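Local coordinates for histone-lysine N-methyltransferase, H3 lysine-9 specific SUVH6 (Arabidopsis thaliana, PDB 6A5K), which transfers methyl groups from S-adenosylmethionine to lysine in the histone H3 tail and probably recognises methylated non-CG DNA through its SRA domain, at residues H18-K23 against Q415-L420; E12-F17 against R81-I86; R368-I373 against P487-L492. The protein carries 1 engineered substitution. One frame throughout, in Å; residues are numbered along the deposited sequence.

Contact 1: H18-K23 against Q415-L420; sequences HGVCRK and QGMSEL
The side chain of selenomethionine M417 projects onto the backbone of G19 and V20, where helix 412-420 of the SET region packs across the N-terminal helix 5-29. The axes of the two short segments approach to 10.5 Å and cross at -66°, an inclined helix-helix packing with no hydrogen bond between the segments. G19 has no side chain, and SE of M417 lies over this site, 3.8 Å from G19 CA. A bend at the last torsion of M417 (chi3 56°) brings its methyl CE onto the backbone, 3.3 Å from G19 O and 3.5 Å from V20 N. CB of K23, one turn on from G19, borders the same methyl, while NZ of K23 turns to Q26. V20 and M417 run past one another, antiparallel. CG1 of V20 stands anti to the backbone N (chi1 174°), which leaves CG2 to meet M417 CE and L420 CD1, and the V20 and L420 side chains cross at about a right angle. Helix 44-54 closes in beside them, A48 against V20 and both I51 and L52 against L420. The apolar V20-L420 contact is made by methyls alone, CG2 of V20 meeting CD1 of L420 at 3.6 Å.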
ATOM      1  N   HIS A  18      -1.269   5.588   9.790  1.00 10.96           N
ATOM      2  CA  HIS A  18      -2.426   4.788   9.397  1.00 15.08           C
ATOM      3  C   HIS A  18      -2.745   3.698  10.415  1.00 13.75           C
ATOM      4  O   HIS A  18      -3.914   3.341  10.606  1.00 17.65           O
ATOM      5  CB  HIS A  18      -2.215   4.199   7.999  1.00 13.01           C
ATOM      6  CG  HIS A  18      -2.462   5.195   6.911  1.00 13.53           C
ATOM      7  ND1 HIS A  18      -3.734   5.544   6.504  1.00 14.15           N
ATOM      8  CD2 HIS A  18      -1.612   5.963   6.191  1.00 17.29           C
ATOM      9  CE1 HIS A  18      -3.653   6.469   5.563  1.00 16.83           C
ATOM     10  NE2 HIS A  18      -2.378   6.746   5.357  1.00 16.61           N
ATOM     11  N   GLY A  19      -1.712   3.194  11.082  1.00 12.69           N
ATOM     12  CA  GLY A  19      -1.900   2.232  12.153  1.00 18.03           C
ATOM     13  C   GLY A  19      -2.759   2.834  13.251  1.00 21.09           C
ATOM     14  O   GLY A  19      -3.731   2.224  13.707  1.00 18.98           O
ATOM     15  N   VAL A  20      -2.411   4.049  13.664  1.00 16.20           N
ATOM     16  CA  VAL A  20      -3.177   4.743  14.695  1.00 17.65           C
ATOM     17  C   VAL A  20      -4.610   5.054  14.239  1.00 20.24           C
ATOM     18  O   VAL A  20      -5.568   4.837  14.995  1.00 18.34           O
ATOM     19  CB  VAL A  20      -2.471   6.050  15.122  1.00 17.08           C
ATOM     20  CG1 VAL A  20      -3.355   6.850  16.081  1.00 19.70           C
ATOM     21  CG2 VAL A  20      -1.130   5.720  15.765  1.00 14.66           C
ATOM     22  N   CYS A  21      -4.757   5.560  13.013  1.00 14.23           N
ATOM     23  CA  CYS A  21      -6.088   5.774  12.433  1.00 15.31           C
ATOM     24  C   CYS A  21      -6.975   4.530  12.545  1.00 19.59           C
ATOM     25  O   CYS A  21      -8.119   4.593  13.023  1.00 20.70           O
ATOM     26  CB  CYS A  21      -5.991   6.165  10.954  1.00 17.97           C
ATOM     27  SG  CYS A  21      -5.414   7.842  10.621  1.00 18.28           S
ATOM     28  N   ARG A  22      -6.447   3.397  12.092  1.00 16.35           N
ATOM     29  CA  ARG A  22      -7.261   2.191  12.011  1.00 16.57           C
ATOM     30  C   ARG A  22      -7.455   1.538  13.379  1.00 16.84           C
ATOM     31  O   ARG A  22      -8.423   0.803  13.582  1.00 17.30           O
ATOM     32  CB  ARG A  22      -6.647   1.214  11.009  1.00 21.62           C
ATOM     33  CG  ARG A  22      -6.762   1.738   9.570  1.00 22.83           C
ATOM     34  CD  ARG A  22      -6.644   0.643   8.515  1.00 25.32           C
ATOM     35  NE  ARG A  22      -7.077   1.120   7.201  1.00 20.60           N
ATOM     36  CZ  ARG A  22      -8.336   1.095   6.772  1.00 23.72           C
ATOM     37  NH1 ARG A  22      -9.296   0.615   7.553  1.00 16.87           N
ATOM     38  NH2 ARG A  22      -8.640   1.551   5.563  1.00 23.70           N
ATOM     39  N   LYS A  23      -6.564   1.815  14.323  1.00 15.21           N
ATOM     40  CA  LYS A  23      -6.786   1.341  15.691  1.00 20.05           C
ATOM     41  C   LYS A  23      -7.894   2.156  16.373  1.00 21.88           C
ATOM     42  O   LYS A  23      -8.736   1.611  17.100  1.00 22.64           O
ATOM     43  CB  LYS A  23      -5.492   1.397  16.505  1.00 26.46           C
ATOM     44  CG  LYS A  23      -5.668   1.013  17.973  1.00 36.29           C
ATOM     45  CD  LYS A  23      -6.094  -0.442  18.144  1.00 40.89           C
ATOM     46  CE  LYS A  23      -5.091  -1.402  17.524  1.00 40.24           C
ATOM     47  NZ  LYS A  23      -5.334  -2.809  17.954  1.00 40.49           N
ATOM     48  N   GLN A 415       4.642  -2.210  18.678  1.00 24.55           N
ATOM     49  CA  GLN A 415       5.401  -1.597  19.758  1.00 28.55           C
ATOM     50  C   GLN A 415       5.352  -0.068  19.675  1.00 24.70           C
ATOM     51  O   GLN A 415       4.993   0.600  20.654  1.00 25.39           O
ATOM     52  CB  GLN A 415       6.849  -2.092  19.739  1.00 33.23           C
ATOM     53  CG  GLN A 415       7.200  -3.035  20.880  1.00 44.80           C
ATOM     54  CD  GLN A 415       6.553  -2.645  22.195  1.00 49.51           C
ATOM     55  OE1 GLN A 415       5.793  -3.422  22.778  1.00 53.61           O
ATOM     56  NE2 GLN A 415       6.830  -1.425  22.659  1.00 46.58           N
ATOM     57  N   GLY A 416       5.708   0.479  18.514  1.00 29.51           N
ATOM     58  CA  GLY A 416       5.666   1.928  18.333  1.00 31.60           C
ATOM     59  C   GLY A 416       4.307   2.517  18.684  1.00 28.22           C
ATOM     60  O   GLY A 416       4.181   3.576  19.313  1.00 28.55           O
HETATM   61  N   MSE A 417       3.272   1.786  18.294  1.00 25.62           N
HETATM   62  CA  MSE A 417       1.903   2.200  18.559  1.00 31.86           C
HETATM   63  C   MSE A 417       1.540   2.112  20.034  1.00 29.57           C
HETATM   64  O   MSE A 417       0.822   2.969  20.551  1.00 29.61           O
HETATM   65  CB  MSE A 417       0.951   1.357  17.732  1.00 35.44           C
HETATM   66  CG  MSE A 417       1.153   1.557  16.246  1.00 42.94           C
HETATM   67 SE   MSE A 417      -0.360   0.834  15.315  1.00 59.01          SE
HETATM   68  CE  MSE A 417      -1.672   1.872  16.258  1.00 20.54           C
ATOM     69  N   SER A 418       2.036   1.083  20.714  1.00 25.90           N
ATOM     70  CA  SER A 418       1.812   0.979  22.151  1.00 33.79           C
ATOM     71  C   SER A 418       2.461   2.167  22.847  1.00 38.32           C
ATOM     72  O   SER A 418       1.955   2.664  23.854  1.00 42.73           O
ATOM     73  CB  SER A 418       2.370  -0.327  22.710  1.00 38.12           C
ATOM     74  OG  SER A 418       3.777  -0.268  22.801  1.00 44.50           O
ATOM     75  N   GLU A 419       3.590   2.616  22.306  1.00 34.77           N
ATOM     76  CA  GLU A 419       4.254   3.804  22.834  1.00 40.29           C
ATOM     77  C   GLU A 419       3.451   5.073  22.580  1.00 41.10           C
ATOM     78  O   GLU A 419       3.465   5.989  23.401  1.00 44.07           O
ATOM     79  CB  GLU A 419       5.652   3.956  22.237  1.00 42.81           C
ATOM     80  CG  GLU A 419       6.540   2.748  22.430  1.00 48.89           C
ATOM     81  CD  GLU A 419       7.966   3.012  21.996  1.00 55.09           C
ATOM     82  OE1 GLU A 419       8.817   2.112  22.168  1.00 55.91           O
ATOM     83  OE2 GLU A 419       8.231   4.127  21.488  1.00 56.03           O
ATOM     84  N   LEU A 420       2.757   5.138  21.449  1.00 37.93           N
ATOM     85  CA  LEU A 420       1.962   6.333  21.147  1.00 38.29           C
ATOM     86  C   LEU A 420       0.759   6.537  22.074  1.00 46.74           C
ATOM     87  O   LEU A 420       0.470   7.663  22.480  1.00 46.79           O
ATOM     88  CB  LEU A 420       1.482   6.307  19.699  1.00 33.11           C
ATOM     89  CG  LEU A 420       2.576   6.527  18.663  1.00 33.58           C
ATOM     90  CD1 LEU A 420       1.948   6.677  17.300  1.00 37.91           C
ATOM     91  CD2 LEU A 420       3.392   7.755  19.011  1.00 25.79           C
TER

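Contact 2: E12-F17 against R81-I86; sequences ETLRLF and RMELNI
The F17 ring meets two side chains of helix 81-87, I86 and E83, in a helix-helix packing between the long N-terminal helix 5-29 and a short helix of the SRA region. The segment axes pass 10.8 Å apart with their directions 135° apart, and side chains alone fill the gap, without a hydrogen bond across it. I86 and E83 both lie on the same side of the ring plane. CD1 of I86 sits near the CD1-CE1 bond, 3.4 Å from F17 CD1, whereas CG of E83 sits near the CD2-CE2 bond, 3.6 Å from F17 CE2. F17 reaches them with CG anti to its backbone N (chi1 171°). The E83 chain crosses the ring at about a right angle, its carboxylate plane tilted 36° from that of the ring. One turn back along the N-terminal helix, T13 presents CG2 to CG2 of I86 at 3.7 Å, and its OG1 hydrogen-bonds K9 O. L14 also crosses E83 at about a right angle, approaching that chain from another direction than F17.

Further out, A48, S49 and L52 of helix 44-54 pack against F17, while F78 of strand 77-78 touches L14, E83 and L84. V112 of strand 105-113 also touches L84, tying the short helix to the SRA sheet. OE2 of E83 accepts hydrogen bonds from the backbone N atoms of Q79 and Y80 and a weak one from H18 NE2. These bonds probably help to compensate its charge in a buried setting. The other carboxylate oxygen, OE1, is turned to L14, with CD2 of that leucine 3.5 Å away.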
ATOM      1  N   GLU A  12       7.699   4.766   7.203  1.00 11.54           N
ATOM      2  CA  GLU A  12       7.334   4.292   8.535  1.00 11.70           C
ATOM      3  C   GLU A  12       6.473   5.302   9.291  1.00 14.69           C
ATOM      4  O   GLU A  12       5.636   4.919  10.114  1.00 13.18           O
ATOM      5  CB  GLU A  12       8.585   3.963   9.343  1.00 16.98           C
ATOM      6  CG  GLU A  12       9.317   2.730   8.817  1.00 21.00           C
ATOM      7  CD  GLU A  12      10.647   2.506   9.503  1.00 31.95           C
ATOM      8  OE1 GLU A  12      10.948   3.241  10.463  1.00 33.89           O
ATOM      9  OE2 GLU A  12      11.391   1.598   9.079  1.00 37.76           O
ATOM     10  N   THR A  13       6.673   6.588   9.024  1.00 12.56           N
ATOM     11  CA  THR A  13       5.851   7.609   9.677  1.00 13.75           C
ATOM     12  C   THR A  13       4.416   7.520   9.164  1.00 13.56           C
ATOM     13  O   THR A  13       3.460   7.581   9.950  1.00 13.39           O
ATOM     14  CB  THR A  13       6.424   9.030   9.452  1.00 16.47           C
ATOM     15  OG1 THR A  13       7.746   9.097  10.004  1.00 15.40           O
ATOM     16  CG2 THR A  13       5.553  10.089  10.128  1.00 12.54           C
ATOM     17  N   LEU A  14       4.263   7.355   7.850  1.00 10.23           N
ATOM     18  CA  LEU A  14       2.922   7.194   7.284  1.00 12.78           C
ATOM     19  C   LEU A  14       2.267   5.892   7.757  1.00 14.33           C
ATOM     20  O   LEU A  14       1.055   5.839   7.996  1.00 10.68           O
ATOM     21  CB  LEU A  14       2.963   7.231   5.754  1.00 14.78           C
ATOM     22  CG  LEU A  14       3.425   8.534   5.096  1.00 15.63           C
ATOM     23  CD1 LEU A  14       3.432   8.390   3.566  1.00 21.29           C
ATOM     24  CD2 LEU A  14       2.546   9.680   5.523  1.00 14.88           C
ATOM     25  N   ARG A  15       3.081   4.849   7.890  1.00 10.31           N
ATOM     26  CA  ARG A  15       2.605   3.541   8.336  1.00 14.28           C
ATOM     27  C   ARG A  15       2.097   3.638   9.780  1.00 13.31           C
ATOM     28  O   ARG A  15       1.019   3.124  10.120  1.00 17.33           O
ATOM     29  CB  ARG A  15       3.735   2.505   8.197  1.00 18.39           C
ATOM     30  CG  ARG A  15       3.298   1.059   8.212  1.00 24.61           C
ATOM     31  CD  ARG A  15       4.465   0.137   7.839  1.00 20.77           C
ATOM     32  NE  ARG A  15       4.938   0.372   6.476  1.00 15.57           N
ATOM     33  CZ  ARG A  15       6.219   0.355   6.121  1.00 20.95           C
ATOM     34  NH1 ARG A  15       7.158   0.121   7.026  1.00 20.79           N
ATOM     35  NH2 ARG A  15       6.566   0.569   4.860  1.00 20.17           N
ATOM     36  N   LEU A  16       2.868   4.320  10.622  1.00 11.52           N
ATOM     37  CA  LEU A  16       2.479   4.577  12.004  1.00 15.01           C
ATOM     38  C   LEU A  16       1.166   5.365  12.062  1.00 15.98           C
ATOM     39  O   LEU A  16       0.240   5.010  12.800  1.00 14.01           O
ATOM     40  CB  LEU A  16       3.589   5.338  12.732  1.00 18.49           C
ATOM     41  CG  LEU A  16       3.403   5.579  14.229  1.00 24.41           C
ATOM     42  CD1 LEU A  16       3.493   4.258  15.001  1.00 25.96           C
ATOM     43  CD2 LEU A  16       4.428   6.594  14.737  1.00 23.36           C
ATOM     44  N   PHE A  17       1.090   6.428  11.264  1.00 11.92           N
ATOM     45  CA  PHE A  17      -0.124   7.234  11.186  1.00 13.28           C
ATOM     46  C   PHE A  17      -1.361   6.392  10.846  1.00 14.16           C
ATOM     47  O   PHE A  17      -2.388   6.460  11.537  1.00 12.58           O
ATOM     48  CB  PHE A  17       0.042   8.347  10.147  1.00 13.49           C
ATOM     49  CG  PHE A  17      -1.225   9.089   9.861  1.00 13.23           C
ATOM     50  CD1 PHE A  17      -1.717  10.019  10.763  1.00 15.81           C
ATOM     51  CD2 PHE A  17      -1.928   8.862   8.688  1.00 17.89           C
ATOM     52  CE1 PHE A  17      -2.884  10.712  10.503  1.00 19.90           C
ATOM     53  CE2 PHE A  17      -3.096   9.553   8.422  1.00 21.35           C
ATOM     54  CZ  PHE A  17      -3.575  10.477   9.335  1.00 20.92           C
ATOM     55  N   ARG A  81      -5.280  14.485   3.627  1.00 14.33           N
ATOM     56  CA  ARG A  81      -4.547  15.733   3.490  1.00 18.28           C
ATOM     57  C   ARG A  81      -3.595  15.935   4.665  1.00 15.46           C
ATOM     58  O   ARG A  81      -2.509  16.495   4.501  1.00 17.38           O
ATOM     59  CB  ARG A  81      -5.522  16.911   3.386  1.00 23.93           C
ATOM     60  CG  ARG A  81      -5.313  17.805   2.173  1.00 32.58           C
ATOM     61  CD  ARG A  81      -6.177  19.049   2.293  1.00 43.57           C
ATOM     62  NE  ARG A  81      -6.006  19.983   1.184  1.00 44.52           N
ATOM     63  CZ  ARG A  81      -6.770  19.993   0.096  1.00 42.99           C
ATOM     64  NH1 ARG A  81      -7.756  19.112  -0.037  1.00 38.20           N
ATOM     65  NH2 ARG A  81      -6.546  20.880  -0.861  1.00 48.75           N
HETATM   66  N   MSE A  82      -4.001  15.469   5.847  1.00 14.75           N
HETATM   67  CA  MSE A  82      -3.174  15.576   7.054  1.00 14.94           C
HETATM   68  C   MSE A  82      -1.804  14.898   6.920  1.00 14.40           C
HETATM   69  O   MSE A  82      -0.838  15.296   7.589  1.00 15.60           O
HETATM   70  CB  MSE A  82      -3.919  14.992   8.258  1.00 19.21           C
HETATM   71  CG  MSE A  82      -4.968  15.931   8.848  1.00 35.60           C
HETATM   72 SE   MSE A  82      -4.287  16.988  10.328  0.55 58.98          SE
HETATM   73  CE  MSE A  82      -3.518  18.453   9.316  1.00 17.56           C
ATOM     74  N   GLU A  83      -1.714  13.876   6.070  1.00 13.44           N
ATOM     75  CA  GLU A  83      -0.434  13.207   5.834  1.00 12.80           C
ATOM     76  C   GLU A  83       0.571  14.194   5.243  1.00 12.71           C
ATOM     77  O   GLU A  83       1.762  14.125   5.529  1.00 12.62           O
ATOM     78  CB  GLU A  83      -0.604  11.999   4.907  1.00 14.43           C
ATOM     79  CG  GLU A  83      -1.461  10.870   5.477  1.00 14.74           C
ATOM     80  CD  GLU A  83      -1.638   9.719   4.488  1.00 18.14           C
ATOM     81  OE1 GLU A  83      -0.622   9.168   4.010  1.00 18.58           O
ATOM     82  OE2 GLU A  83      -2.794   9.363   4.182  1.00 20.80           O
ATOM     83  N   LEU A  84       0.078  15.119   4.422  1.00 13.03           N
ATOM     84  CA  LEU A  84       0.933  16.138   3.814  1.00 15.66           C
ATOM     85  C   LEU A  84       1.521  17.055   4.881  1.00 13.72           C
ATOM     86  O   LEU A  84       2.670  17.501   4.772  1.00 13.99           O
ATOM     87  CB  LEU A  84       0.149  16.955   2.783  1.00 13.24           C
ATOM     88  CG  LEU A  84      -0.550  16.156   1.682  1.00 15.04           C
ATOM     89  CD1 LEU A  84      -1.303  17.098   0.738  1.00 16.88           C
ATOM     90  CD2 LEU A  84       0.442  15.289   0.919  1.00 12.32           C
ATOM     91  N   ASN A  85       0.738  17.335   5.922  1.00 14.15           N
ATOM     92  CA  ASN A  85       1.231  18.172   7.015  1.00 16.33           C
ATOM     93  C   ASN A  85       2.202  17.410   7.909  1.00 14.92           C
ATOM     94  O   ASN A  85       3.202  17.961   8.377  1.00 15.41           O
ATOM     95  CB  ASN A  85       0.075  18.718   7.854  1.00 21.39           C
ATOM     96  CG  ASN A  85       0.547  19.645   8.970  1.00 37.33           C
ATOM     97  OD1 ASN A  85       1.126  20.706   8.719  1.00 38.96           O
ATOM     98  ND2 ASN A  85       0.295  19.246  10.209  1.00 48.54           N
ATOM     99  N   ILE A  86       1.910  16.138   8.142  1.00 14.89           N
ATOM    100  CA  ILE A  86       2.772  15.317   8.987  1.00 17.21           C
ATOM    101  C   ILE A  86       4.191  15.232   8.418  1.00 16.67           C
ATOM    102  O   ILE A  86       5.178  15.262   9.164  1.00 15.69           O
ATOM    103  CB  ILE A  86       2.177  13.908   9.168  1.00 20.14           C
ATOM    104  CG1 ILE A  86       0.925  13.998  10.038  1.00 17.57           C
ATOM    105  CG2 ILE A  86       3.189  12.969   9.812  1.00 24.86           C
ATOM    106  CD1 ILE A  86       0.042  12.770   9.991  1.00 17.14           C
TER

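Contact 3: R368-I373 against P487-L492; sequences RCLKSI and PPLQEL
P488 and L489 pack onto the bend that follows R368 and C369, and the close part of the contact is carried by these two and the side chains of L370 and R368. CB of P488 sits 3.7 Å from K371 C, and its ring CD faces S372 CB. CD2 of L489 meets CD2 of L370 at 3.8 Å and also approaches CD and NE of R368. The one direct hydrogen bond across the segments, L489 N to C369 O, is 2.8 Å long; the donor lies nearly along the C=O axis (171°), but its N-H is bent (144°). A type II turn from P487 to Q490 gives L489 a positive phi and leads into strand 491-494, the antiparallel neighbour of SET strand 365-369 in a mixed six-stranded sheet. Elsewhere, I373 and L492 meet tip to tip, CD1 to CD2, at 3.9 Å.

The looser side is spanned by waters that bridge the backbones. Water 2 accepts from C369 N at 2.6 Å and lies 2.7 Å from Q490 O, while at the turn water 3 lies 2.8 Å from both K371 O and P487 O. The extended R368 chain slants across L489, its CG in the crowded position (chi1 64°). Its NE forms a salt bridge with E356, and the guanidinium makes a cation-pi contact with F358. Water 1, in the guanidinium plane at its edge, accepts from R368 NH1 and donates to L489 O at 2.7 Å.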
ATOM      1  N   ARG A 368       3.214  -6.586 -10.102  1.00 14.33           N
ATOM      2  CA  ARG A 368       2.683  -5.256  -9.806  1.00 15.14           C
ATOM      3  C   ARG A 368       1.174  -5.225 -10.026  1.00 14.49           C
ATOM      4  O   ARG A 368       0.588  -6.183 -10.544  1.00 18.14           O
ATOM      5  CB  ARG A 368       3.369  -4.178 -10.665  1.00 11.31           C
ATOM      6  CG  ARG A 368       3.115  -4.334 -12.171  1.00 12.74           C
ATOM      7  CD  ARG A 368       3.992  -3.377 -12.992  1.00 14.35           C
ATOM      8  NE  ARG A 368       3.868  -3.627 -14.430  1.00 14.92           N
ATOM      9  CZ  ARG A 368       4.759  -3.226 -15.328  1.00 19.75           C
ATOM     10  NH1 ARG A 368       5.839  -2.557 -14.937  1.00 18.38           N
ATOM     11  NH2 ARG A 368       4.574  -3.495 -16.615  1.00 23.35           N
ATOM     12  N   CYS A 369       0.553  -4.118  -9.631  1.00 14.88           N
ATOM     13  CA  CYS A 369      -0.892  -3.947  -9.763  1.00 14.72           C
ATOM     14  C   CYS A 369      -1.217  -2.790 -10.705  1.00 14.99           C
ATOM     15  O   CYS A 369      -0.530  -1.770 -10.697  1.00 14.65           O
ATOM     16  CB  CYS A 369      -1.520  -3.707  -8.390  1.00 15.18           C
ATOM     17  SG  CYS A 369      -3.316  -3.553  -8.401  1.00 18.66           S
ATOM     18  N   LEU A 370      -2.259  -2.950 -11.519  1.00 16.06           N
ATOM     19  CA  LEU A 370      -2.624  -1.919 -12.492  1.00 20.50           C
ATOM     20  C   LEU A 370      -3.255  -0.692 -11.838  1.00 19.35           C
ATOM     21  O   LEU A 370      -3.334   0.366 -12.453  1.00 20.07           O
ATOM     22  CB  LEU A 370      -3.576  -2.481 -13.550  1.00 27.34           C
ATOM     23  CG  LEU A 370      -2.985  -3.450 -14.577  1.00 37.32           C
ATOM     24  CD1 LEU A 370      -4.043  -3.863 -15.596  1.00 43.48           C
ATOM     25  CD2 LEU A 370      -1.791  -2.822 -15.275  1.00 38.92           C
ATOM     26  N   LYS A 371      -3.707  -0.822 -10.597  1.00 16.13           N
ATOM     27  CA  LYS A 371      -4.176   0.361  -9.880  1.00 20.31           C
ATOM     28  C   LYS A 371      -3.512   0.506  -8.518  1.00 17.21           C
ATOM     29  O   LYS A 371      -2.761  -0.368  -8.081  1.00 14.23           O
ATOM     30  CB  LYS A 371      -5.698   0.331  -9.730  1.00 29.43           C
ATOM     31  CG  LYS A 371      -6.215  -0.683  -8.739  1.00 34.91           C
ATOM     32  CD  LYS A 371      -7.723  -0.862  -8.872  1.00 44.07           C
ATOM     33  CE  LYS A 371      -8.168  -0.790 -10.328  1.00 53.90           C
ATOM     34  NZ  LYS A 371      -9.644  -0.952 -10.478  1.00 59.76           N
ATOM     35  N   SER A 372      -3.780   1.625  -7.857  1.00 14.92           N
ATOM     36  CA  SER A 372      -3.216   1.863  -6.541  1.00 16.11           C
ATOM     37  C   SER A 372      -3.821   0.899  -5.528  1.00 19.54           C
ATOM     38  O   SER A 372      -4.943   0.424  -5.698  1.00 18.92           O
ATOM     39  CB  SER A 372      -3.428   3.321  -6.111  1.00 19.51           C
ATOM     40  OG  SER A 372      -4.801   3.632  -5.985  1.00 20.23           O
ATOM     41  N   ILE A 373      -3.058   0.597  -4.486  1.00 13.32           N
ATOM     42  CA  ILE A 373      -3.506  -0.345  -3.470  1.00 13.92           C
ATOM     43  C   ILE A 373      -3.594   0.336  -2.105  1.00 10.12           C
ATOM     44  O   ILE A 373      -2.588   0.811  -1.584  1.00 11.05           O
ATOM     45  CB  ILE A 373      -2.563  -1.556  -3.382  1.00 12.06           C
ATOM     46  CG1 ILE A 373      -2.551  -2.324  -4.711  1.00 13.52           C
ATOM     47  CG2 ILE A 373      -2.987  -2.481  -2.240  1.00 15.62           C
ATOM     48  CD1 ILE A 373      -1.448  -3.367  -4.788  1.00  9.35           C
ATOM     49  N   PRO A 487       1.395   3.116  -4.932  1.00 10.57           N
ATOM     50  CA  PRO A 487       1.088   3.717  -6.234  1.00 12.13           C
ATOM     51  C   PRO A 487       0.822   2.647  -7.272  1.00 12.34           C
ATOM     52  O   PRO A 487       1.335   1.538  -7.127  1.00 14.52           O
ATOM     53  CB  PRO A 487       2.366   4.501  -6.581  1.00 14.32           C
ATOM     54  CG  PRO A 487       3.095   4.659  -5.275  1.00 12.50           C
ATOM     55  CD  PRO A 487       2.762   3.435  -4.484  1.00 13.59           C
ATOM     56  N   PRO A 488       0.037   2.966  -8.314  1.00 13.17           N
ATOM     57  CA  PRO A 488      -0.158   1.974  -9.375  1.00 15.93           C
ATOM     58  C   PRO A 488       1.170   1.619 -10.030  1.00 15.00           C
ATOM     59  O   PRO A 488       2.041   2.489 -10.153  1.00 13.86           O
ATOM     60  CB  PRO A 488      -1.104   2.677 -10.360  1.00 14.89           C
ATOM     61  CG  PRO A 488      -0.941   4.131 -10.077  1.00 19.82           C
ATOM     62  CD  PRO A 488      -0.633   4.242  -8.610  1.00 15.16           C
ATOM     63  N   LEU A 489       1.322   0.343 -10.377  1.00 13.68           N
ATOM     64  CA  LEU A 489       2.457  -0.187 -11.140  1.00 12.25           C
ATOM     65  C   LEU A 489       3.767  -0.227 -10.358  1.00 13.79           C
ATOM     66  O   LEU A 489       4.806  -0.550 -10.922  1.00 22.19           O
ATOM     67  CB  LEU A 489       2.645   0.612 -12.439  1.00 14.53           C
ATOM     68  CG  LEU A 489       1.448   0.592 -13.397  1.00 17.47           C
ATOM     69  CD1 LEU A 489       1.652   1.580 -14.538  1.00 20.81           C
ATOM     70  CD2 LEU A 489       1.195  -0.815 -13.940  1.00 16.69           C
ATOM     71  N   GLN A 490       3.732   0.108  -9.069  1.00 11.63           N
ATOM     72  CA  GLN A 490       4.914  -0.053  -8.227  1.00 10.27           C
ATOM     73  C   GLN A 490       5.112  -1.536  -7.938  1.00 16.09           C
ATOM     74  O   GLN A 490       4.145  -2.244  -7.636  1.00 10.95           O
ATOM     75  CB  GLN A 490       4.782   0.733  -6.915  1.00 11.36           C
ATOM     76  CG  GLN A 490       5.969   0.556  -5.968  1.00 17.43           C
ATOM     77  CD  GLN A 490       5.879   1.416  -4.714  1.00 23.55           C
ATOM     78  OE1 GLN A 490       5.529   0.930  -3.633  1.00 19.69           O
ATOM     79  NE2 GLN A 490       6.218   2.697  -4.847  1.00 21.57           N
ATOM     80  N   GLU A 491       6.351  -2.014  -8.037  1.00 10.98           N
ATOM     81  CA  GLU A 491       6.590  -3.434  -7.795  1.00 11.03           C
ATOM     82  C   GLU A 491       6.201  -3.808  -6.360  1.00 11.86           C
ATOM     83  O   GLU A 491       6.535  -3.096  -5.403  1.00 11.05           O
ATOM     84  CB  GLU A 491       8.048  -3.807  -8.061  1.00 13.50           C
ATOM     85  CG  GLU A 491       8.301  -5.313  -7.966  1.00 16.77           C
ATOM     86  CD  GLU A 491       9.706  -5.720  -8.375  1.00 18.07           C
ATOM     87  OE1 GLU A 491      10.523  -4.841  -8.732  1.00 17.34           O
ATOM     88  OE2 GLU A 491       9.991  -6.935  -8.342  1.00 19.44           O
ATOM     89  N   LEU A 492       5.476  -4.916  -6.227  1.00 11.14           N
ATOM     90  CA  LEU A 492       5.115  -5.472  -4.926  1.00 10.14           C
ATOM     91  C   LEU A 492       6.206  -6.425  -4.435  1.00 10.71           C
ATOM     92  O   LEU A 492       6.653  -7.291  -5.184  1.00 11.05           O
ATOM     93  CB  LEU A 492       3.779  -6.209  -5.016  1.00 12.28           C
ATOM     94  CG  LEU A 492       2.628  -5.462  -5.688  1.00 13.55           C
ATOM     95  CD1 LEU A 492       1.385  -6.348  -5.733  1.00 16.93           C
ATOM     96  CD2 LEU A 492       2.344  -4.185  -4.923  1.00 12.73           C
TER
HETATM   97  O   HOH W   1       6.707  -1.227 -12.673  1.00 20.52           O
HETATM   98  O   HOH W   2       1.563  -2.112  -8.259  1.00 15.56           O
HETATM   99  O   HOH W   3      -0.373  -0.570  -6.631  1.00 12.16           O

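How the contacts relate
Contacts 1 and 2 lie on consecutive turns of helix 5-29, their centres 12 Å apart, and they touch: L16 packs on M417 and L420. Contact 3 is a separate site in the mixed six-stranded sheet that holds SET strands 365-369 and 491-494, its centre about 25 Å from that of contact 1 and 20 Å from that of contact 2, with nearest atoms about 9 Å away in each case. Along the chain the order is 12-17, 18-23, 81-86, 368-373, 415-420, 487-492, so contact 1 crosses both others and contact 2 closes before contact 3 opens. The N-terminal helix thus bridges the SRA and SET regions, whereas contact 3 is internal to the SET region.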